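Local structure of transcription termination factor FttA (Pyrococcus horikoshii, 3AF6) at residues G358-I362 and T647-R651; K369-T373 and Q402-E406. The protein probably terminates archaeal transcription as a zinc-dependent beta-CASP ribonuclease that cleaves nascent RNA at the exit channel of RNA polymerase. All coordinates share one frame. Residue numbers count along the deposited sequence, not the author numbering.

The first segments of the two contacts, 358-362 and 369-373, follow each other closely in the chain, on either side of Asp-367, a ligand of both zinc ions. In contact 1, the start of strand 360-364 meets the C-terminal end of the chain, joining the two sheets of the metallo-beta-lactamase domain. In contact 2, 369-373 faces the entry into the beta-CASP domain at 402-406. Contact 2 is nested in sequence inside the loop closed by contact 1, yet the two do not touch: their centres are 32 Å apart and their nearest atoms about 16 Å. Contact 1 is remote from the annotated sites, whereas the Lys-369 side chain of contact 2 lies about 10 Å from a bound zinc ion.

Contact 1 (G358-I362 and T647-R651); sequences GLHNI and TIRLR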
ATOM      1  N   GLY A 358      -4.549 -14.801 -22.910  1.00 53.86           N
ATOM      2  CA  GLY A 358      -3.805 -16.033 -22.744  1.00 50.15           C
ATOM      3  C   GLY A 358      -2.468 -15.957 -23.448  1.00 49.26           C
ATOM      4  O   GLY A 358      -1.736 -16.943 -23.525  1.00 49.22           O
ATOM      5  N   LEU A 359      -2.147 -14.774 -23.956  1.00 47.99           N
ATOM      6  CA  LEU A 359      -0.896 -14.566 -24.663  1.00 46.79           C
ATOM      7  C   LEU A 359       0.336 -14.667 -23.766  1.00 44.50           C
ATOM      8  O   LEU A 359       1.267 -15.414 -24.069  1.00 43.59           O
ATOM      9  CB  LEU A 359      -0.910 -13.203 -25.355  1.00 49.80           C
ATOM     10  CG  LEU A 359       0.353 -12.868 -26.158  1.00 53.01           C
ATOM     11  CD1 LEU A 359       0.593 -13.953 -27.222  1.00 54.03           C
ATOM     12  CD2 LEU A 359       0.197 -11.494 -26.813  1.00 54.47           C
ATOM     13  N   HIS A 360       0.343 -13.918 -22.666  1.00 41.51           N
ATOM     14  CA  HIS A 360       1.485 -13.920 -21.755  1.00 39.75           C
ATOM     15  C   HIS A 360       1.080 -13.403 -20.380  1.00 40.76           C
ATOM     16  O   HIS A 360       0.190 -12.552 -20.263  1.00 40.24           O
ATOM     17  CB  HIS A 360       2.593 -13.028 -22.313  1.00 38.65           C
ATOM     18  CG  HIS A 360       3.924 -13.224 -21.657  1.00 38.06           C
ATOM     19  ND1 HIS A 360       4.871 -14.101 -22.143  1.00 37.56           N
ATOM     20  CD2 HIS A 360       4.473 -12.649 -20.563  1.00 37.15           C
ATOM     21  CE1 HIS A 360       5.945 -14.056 -21.378  1.00 34.48           C
ATOM     22  NE2 HIS A 360       5.731 -13.184 -20.413  1.00 36.43           N
ATOM     23  N   ASN A 361       1.735 -13.905 -19.338  1.00 39.96           N
ATOM     24  CA  ASN A 361       1.415 -13.466 -17.989  1.00 38.74           C
ATOM     25  C   ASN A 361       2.643 -13.078 -17.191  1.00 38.92           C
ATOM     26  O   ASN A 361       3.609 -13.841 -17.100  1.00 40.11           O
ATOM     27  CB  ASN A 361       0.633 -14.550 -17.253  1.00 38.43           C
ATOM     28  CG  ASN A 361      -0.636 -14.907 -17.964  1.00 39.71           C
ATOM     29  OD1 ASN A 361      -0.607 -15.571 -19.006  1.00 42.14           O
ATOM     30  ND2 ASN A 361      -1.765 -14.447 -17.433  1.00 38.86           N
ATOM     31  N   ILE A 362       2.589 -11.883 -16.611  1.00 37.72           N
ATOM     32  CA  ILE A 362       3.681 -11.363 -15.806  1.00 36.28           C
ATOM     33  C   ILE A 362       3.227 -11.234 -14.363  1.00 34.37           C
ATOM     34  O   ILE A 362       2.071 -10.909 -14.094  1.00 35.82           O
ATOM     35  CB  ILE A 362       4.111  -9.949 -16.286  1.00 38.49           C
ATOM     36  CG1 ILE A 362       4.426  -9.968 -17.785  1.00 40.52           C
ATOM     37  CG2 ILE A 362       5.338  -9.483 -15.515  1.00 35.40           C
ATOM     38  CD1 ILE A 362       4.597  -8.575 -18.392  1.00 41.53           C
ATOM     39  N   THR A 647      15.361  -2.718 -21.902  1.00 31.73           N
ATOM     40  CA  THR A 647      13.984  -3.079 -22.231  1.00 32.42           C
ATOM     41  C   THR A 647      14.007  -4.532 -22.677  1.00 33.53           C
ATOM     42  O   THR A 647      14.765  -4.899 -23.570  1.00 34.46           O
ATOM     43  CB  THR A 647      13.378  -2.232 -23.370  1.00 32.09           C
ATOM     44  OG1 THR A 647      13.313  -0.861 -22.970  1.00 33.12           O
ATOM     45  CG2 THR A 647      11.959  -2.717 -23.694  1.00 28.91           C
ATOM     46  N   ILE A 648      13.190  -5.360 -22.038  1.00 34.11           N
ATOM     47  CA  ILE A 648      13.125  -6.771 -22.378  1.00 34.81           C
ATOM     48  C   ILE A 648      11.833  -7.122 -23.084  1.00 35.14           C
ATOM     49  O   ILE A 648      10.757  -7.029 -22.511  1.00 37.55           O
ATOM     50  CB  ILE A 648      13.253  -7.659 -21.128  1.00 35.42           C
ATOM     51  CG1 ILE A 648      14.594  -7.388 -20.437  1.00 33.90           C
ATOM     52  CG2 ILE A 648      13.150  -9.130 -21.527  1.00 35.91           C
ATOM     53  CD1 ILE A 648      14.791  -8.157 -19.180  1.00 34.49           C
ATOM     54  N   ARG A 649      11.955  -7.515 -24.343  1.00 37.01           N
ATOM     55  CA  ARG A 649      10.820  -7.902 -25.161  1.00 37.25           C
ATOM     56  C   ARG A 649      10.417  -9.287 -24.657  1.00 39.45           C
ATOM     57  O   ARG A 649      11.175 -10.244 -24.793  1.00 41.48           O
ATOM     58  CB  ARG A 649      11.270  -7.939 -26.625  1.00 36.75           C
ATOM     59  CG  ARG A 649      10.171  -7.836 -27.680  1.00 36.42           C
ATOM     60  CD  ARG A 649       9.700  -9.190 -28.071  1.00 35.01           C
ATOM     61  NE  ARG A 649       8.710  -9.194 -29.146  1.00 39.60           N
ATOM     62  CZ  ARG A 649       8.944  -8.842 -30.408  1.00 39.72           C
ATOM     63  NH1 ARG A 649       7.969  -8.908 -31.303  1.00 35.98           N
ATOM     64  NH2 ARG A 649      10.140  -8.408 -30.775  1.00 42.20           N
ATOM     65  N   LEU A 650       9.241  -9.387 -24.046  1.00 41.25           N
ATOM     66  CA  LEU A 650       8.758 -10.656 -23.512  1.00 41.59           C
ATOM     67  C   LEU A 650       8.147 -11.563 -24.570  1.00 44.12           C
ATOM     68  O   LEU A 650       8.002 -12.768 -24.356  1.00 45.42           O
ATOM     69  CB  LEU A 650       7.734 -10.406 -22.411  1.00 40.43           C
ATOM     70  CG  LEU A 650       8.260  -9.685 -21.174  1.00 38.65           C
ATOM     71  CD1 LEU A 650       7.175  -9.709 -20.107  1.00 37.12           C
ATOM     72  CD2 LEU A 650       9.527 -10.363 -20.672  1.00 35.78           C
ATOM     73  N   ARG A 651       7.780 -10.977 -25.702  1.00 46.86           N
ATOM     74  CA  ARG A 651       7.215 -11.724 -26.813  1.00 50.00           C
ATOM     75  C   ARG A 651       6.772 -10.783 -27.926  1.00 50.01           C
ATOM     76  O   ARG A 651       6.747 -11.231 -29.090  1.00 50.37           O
ATOM     77  CB  ARG A 651       6.035 -12.593 -26.359  1.00 53.78           C
ATOM     78  CG  ARG A 651       4.713 -11.878 -26.277  1.00 59.15           C
ATOM     79  CD  ARG A 651       3.593 -12.876 -26.083  1.00 64.08           C
ATOM     80  NE  ARG A 651       3.483 -13.820 -27.196  1.00 68.61           N
ATOM     81  CZ  ARG A 651       3.687 -15.133 -27.095  1.00 70.82           C
ATOM     82  NH1 ARG A 651       3.557 -15.911 -28.165  1.00 70.04           N
ATOM     83  NH2 ARG A 651       4.026 -15.672 -25.925  1.00 71.00           N
ATOM     84  OXT ARG A 651       6.448  -9.615 -27.623  1.00 49.09           O
TER
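This is a mainly apolar contact between the two sheets of the metallo-beta-lactamase sandwich, made where strand 360-364 begins and where the chain terminates just past edge strand 647-649. Leu-650 and Arg-651 are the most covered residues. Leu-650 packs on His-360 and Ile-362: its CB lies over one face of the His-360 ring, 4.3 Å from the centroid and 23° off the normal, a CH-pi contact, while its CD1 reaches Ile-362 CD1 at 3.3 Å. A classic beta bulge, with Leu-359 and His-360 both opposite Ile-355, lies at the strand's start. Arg-651 extends the contact outward, its CD 3.9 Å from His-360 CB, its guanidinium with Leu-359 over one face and its NH2 at the edge of the His-360 ring. Backbone hydrogen bonds to Ile-189 hold Leu-650 and Arg-651 beside strand 189-193. His-360 NE2 is hydrogen-bonded to Thr-388 OG1, so this polar edge is satisfied within its own sheet; the two segments meet through van der Waals and CH-pi contacts, without mutual hydrogen bonds.

Contact 2 (K369-T373 and Q402-E406); sequences KFIPT and QMPRE
At this domain junction of the beta-CASP nucleases, a loop of the metallo-beta-lactamase domain, 369-373, faces the first turn of beta-CASP helix 405-420. Both 369-373 (except Phe-370, phi/psi -116/36°) and 402-404 are largely extended, and Pro-404 is the N-cap. The segments run roughly the same way and converge, CA separations falling from 11.7 Å (Lys-369 to Gln-402) to 8.5 Å (Thr-373 to Arg-405). Arg-405, the most covered residue, points toward the loop (chi1 -38°, chi2 -147°, chi3 111°). Its guanidinium carries Thr-373 CG2 over one face, 3.6 Å from NH2, and at the edge Ile-371 CD1, 3.7 Å from NE, and Lys-369 CE, 3.9 Å from NH2. Lys-369 (chi1 t, chi2 p, chi3 and chi4 t) ends with NZ 2.8 Å from Gln-402 NE2. A salt bridge to Glu-599 partly offsets the lysine charge; Arg-405 NH1 has a long, weak ion pair with Glu-438. Zinc ligand His-344 lies about 6 Å from the lysine side chain. Lys-369 NZ and Arg-405 NH2, like charges, lie 4.0 Å apart.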
ATOM      1  N   LYS A 369       7.522 -11.147   1.553  1.00 32.93           N
ATOM      2  CA  LYS A 369       8.074 -11.974   2.614  1.00 33.85           C
ATOM      3  C   LYS A 369       7.457 -13.363   2.374  1.00 33.11           C
ATOM      4  O   LYS A 369       6.267 -13.468   2.069  1.00 31.54           O
ATOM      5  CB  LYS A 369       7.661 -11.376   3.971  1.00 32.64           C
ATOM      6  CG  LYS A 369       8.315 -11.996   5.197  1.00 32.23           C
ATOM      7  CD  LYS A 369       9.817 -11.756   5.276  1.00 33.06           C
ATOM      8  CE  LYS A 369      10.417 -12.614   6.394  1.00 34.30           C
ATOM      9  NZ  LYS A 369      11.855 -12.366   6.650  1.00 35.84           N
ATOM     10  N   PHE A 370       8.248 -14.426   2.481  1.00 33.59           N
ATOM     11  CA  PHE A 370       7.681 -15.752   2.220  1.00 35.05           C
ATOM     12  C   PHE A 370       7.639 -16.723   3.409  1.00 36.18           C
ATOM     13  O   PHE A 370       7.843 -17.927   3.259  1.00 36.65           O
ATOM     14  CB  PHE A 370       8.388 -16.396   1.020  1.00 32.97           C
ATOM     15  CG  PHE A 370       7.573 -17.463   0.327  1.00 31.46           C
ATOM     16  CD1 PHE A 370       6.205 -17.278   0.102  1.00 28.81           C
ATOM     17  CD2 PHE A 370       8.180 -18.645  -0.116  1.00 28.92           C
ATOM     18  CE1 PHE A 370       5.452 -18.251  -0.555  1.00 27.50           C
ATOM     19  CE2 PHE A 370       7.439 -19.624  -0.771  1.00 28.27           C
ATOM     20  CZ  PHE A 370       6.067 -19.430  -0.995  1.00 27.03           C
ATOM     21  N   ILE A 371       7.399 -16.167   4.592  1.00 37.01           N
ATOM     22  CA  ILE A 371       7.238 -16.930   5.823  1.00 38.33           C
ATOM     23  C   ILE A 371       6.261 -16.081   6.621  1.00 40.23           C
ATOM     24  O   ILE A 371       6.061 -14.909   6.307  1.00 40.44           O
ATOM     25  CB  ILE A 371       8.553 -17.106   6.638  1.00 35.93           C
ATOM     26  CG1 ILE A 371       9.083 -15.744   7.095  1.00 35.73           C
ATOM     27  CG2 ILE A 371       9.562 -17.910   5.826  1.00 31.30           C
ATOM     28  CD1 ILE A 371      10.377 -15.826   7.917  1.00 29.63           C
ATOM     29  N   PRO A 372       5.627 -16.657   7.655  1.00 41.54           N
ATOM     30  CA  PRO A 372       4.679 -15.851   8.431  1.00 39.81           C
ATOM     31  C   PRO A 372       5.348 -14.791   9.291  1.00 37.74           C
ATOM     32  O   PRO A 372       6.547 -14.856   9.565  1.00 38.15           O
ATOM     33  CB  PRO A 372       3.962 -16.890   9.285  1.00 38.35           C
ATOM     34  CG  PRO A 372       4.105 -18.151   8.495  1.00 40.49           C
ATOM     35  CD  PRO A 372       5.525 -18.075   8.032  1.00 39.53           C
ATOM     36  N   THR A 373       4.557 -13.804   9.693  1.00 36.02           N
ATOM     37  CA  THR A 373       5.024 -12.737  10.574  1.00 35.44           C
ATOM     38  C   THR A 373       3.821 -12.409  11.443  1.00 36.95           C
ATOM     39  O   THR A 373       2.718 -12.892  11.188  1.00 36.37           O
ATOM     40  CB  THR A 373       5.470 -11.451   9.806  1.00 33.44           C
ATOM     41  OG1 THR A 373       4.403 -11.003   8.951  1.00 32.78           O
ATOM     42  CG2 THR A 373       6.737 -11.709   8.995  1.00 21.22           C
ATOM     43  N   GLN A 402      18.750 -13.811   6.960  1.00 39.35           N
ATOM     44  CA  GLN A 402      18.347 -13.020   8.108  1.00 40.19           C
ATOM     45  C   GLN A 402      18.312 -13.913   9.328  1.00 40.37           C
ATOM     46  O   GLN A 402      18.165 -15.130   9.228  1.00 41.77           O
ATOM     47  CB  GLN A 402      16.971 -12.398   7.885  1.00 38.93           C
ATOM     48  CG  GLN A 402      16.965 -11.348   6.800  1.00 41.64           C
ATOM     49  CD  GLN A 402      15.585 -11.051   6.266  1.00 41.37           C
ATOM     50  OE1 GLN A 402      15.432 -10.275   5.320  1.00 44.32           O
ATOM     51  NE2 GLN A 402      14.570 -11.663   6.862  1.00 38.17           N
ATOM     52  N   MET A 403      18.463 -13.285  10.479  1.00 42.32           N
ATOM     53  CA  MET A 403      18.450 -13.947  11.772  1.00 43.25           C
ATOM     54  C   MET A 403      17.055 -14.530  12.040  1.00 43.46           C
ATOM     55  O   MET A 403      16.044 -13.888  11.753  1.00 44.80           O
ATOM     56  CB  MET A 403      18.806 -12.892  12.818  1.00 45.54           C
ATOM     57  CG  MET A 403      18.817 -13.319  14.261  1.00 52.97           C
ATOM     58  SD  MET A 403      19.161 -11.860  15.290  1.00 57.94           S
ATOM     59  CE  MET A 403      20.956 -11.825  15.248  1.00 55.09           C
ATOM     60  N   PRO A 404      16.979 -15.757  12.580  1.00 42.13           N
ATOM     61  CA  PRO A 404      15.681 -16.380  12.877  1.00 42.48           C
ATOM     62  C   PRO A 404      14.818 -15.441  13.729  1.00 44.27           C
ATOM     63  O   PRO A 404      15.309 -14.854  14.691  1.00 42.77           O
ATOM     64  CB  PRO A 404      16.073 -17.638  13.642  1.00 39.16           C
ATOM     65  CG  PRO A 404      17.380 -17.997  13.043  1.00 40.21           C
ATOM     66  CD  PRO A 404      18.083 -16.661  12.936  1.00 42.51           C
ATOM     67  N   ARG A 405      13.537 -15.319  13.381  1.00 47.14           N
ATOM     68  CA  ARG A 405      12.602 -14.440  14.083  1.00 51.49           C
ATOM     69  C   ARG A 405      12.641 -14.518  15.602  1.00 53.02           C
ATOM     70  O   ARG A 405      12.541 -13.499  16.283  1.00 53.94           O
ATOM     71  CB  ARG A 405      11.161 -14.701  13.623  1.00 54.76           C
ATOM     72  CG  ARG A 405      11.016 -14.991  12.123  1.00 61.36           C
ATOM     73  CD  ARG A 405       9.692 -14.472  11.530  1.00 63.83           C
ATOM     74  NE  ARG A 405       9.939 -13.354  10.619  1.00 66.39           N
ATOM     75  CZ  ARG A 405       9.807 -12.067  10.936  1.00 67.69           C
ATOM     76  NH1 ARG A 405       9.408 -11.712  12.154  1.00 67.84           N
ATOM     77  NH2 ARG A 405      10.109 -11.132  10.039  1.00 65.45           N
ATOM     78  N   GLU A 406      12.794 -15.716  16.144  1.00 55.09           N
ATOM     79  CA  GLU A 406      12.801 -15.855  17.587  1.00 57.45           C
ATOM     80  C   GLU A 406      14.128 -15.477  18.219  1.00 58.77           C
ATOM     81  O   GLU A 406      14.166 -15.000  19.354  1.00 60.54           O
ATOM     82  CB  GLU A 406      12.416 -17.277  17.976  1.00 59.69           C
ATOM     83  CG  GLU A 406      11.770 -17.361  19.334  1.00 62.85           C
ATOM     84  CD  GLU A 406      11.148 -18.707  19.592  1.00 65.34           C
ATOM     85  OE1 GLU A 406      11.902 -19.703  19.682  1.00 66.62           O
ATOM     86  OE2 GLU A 406       9.905 -18.763  19.700  1.00 65.79           O
TER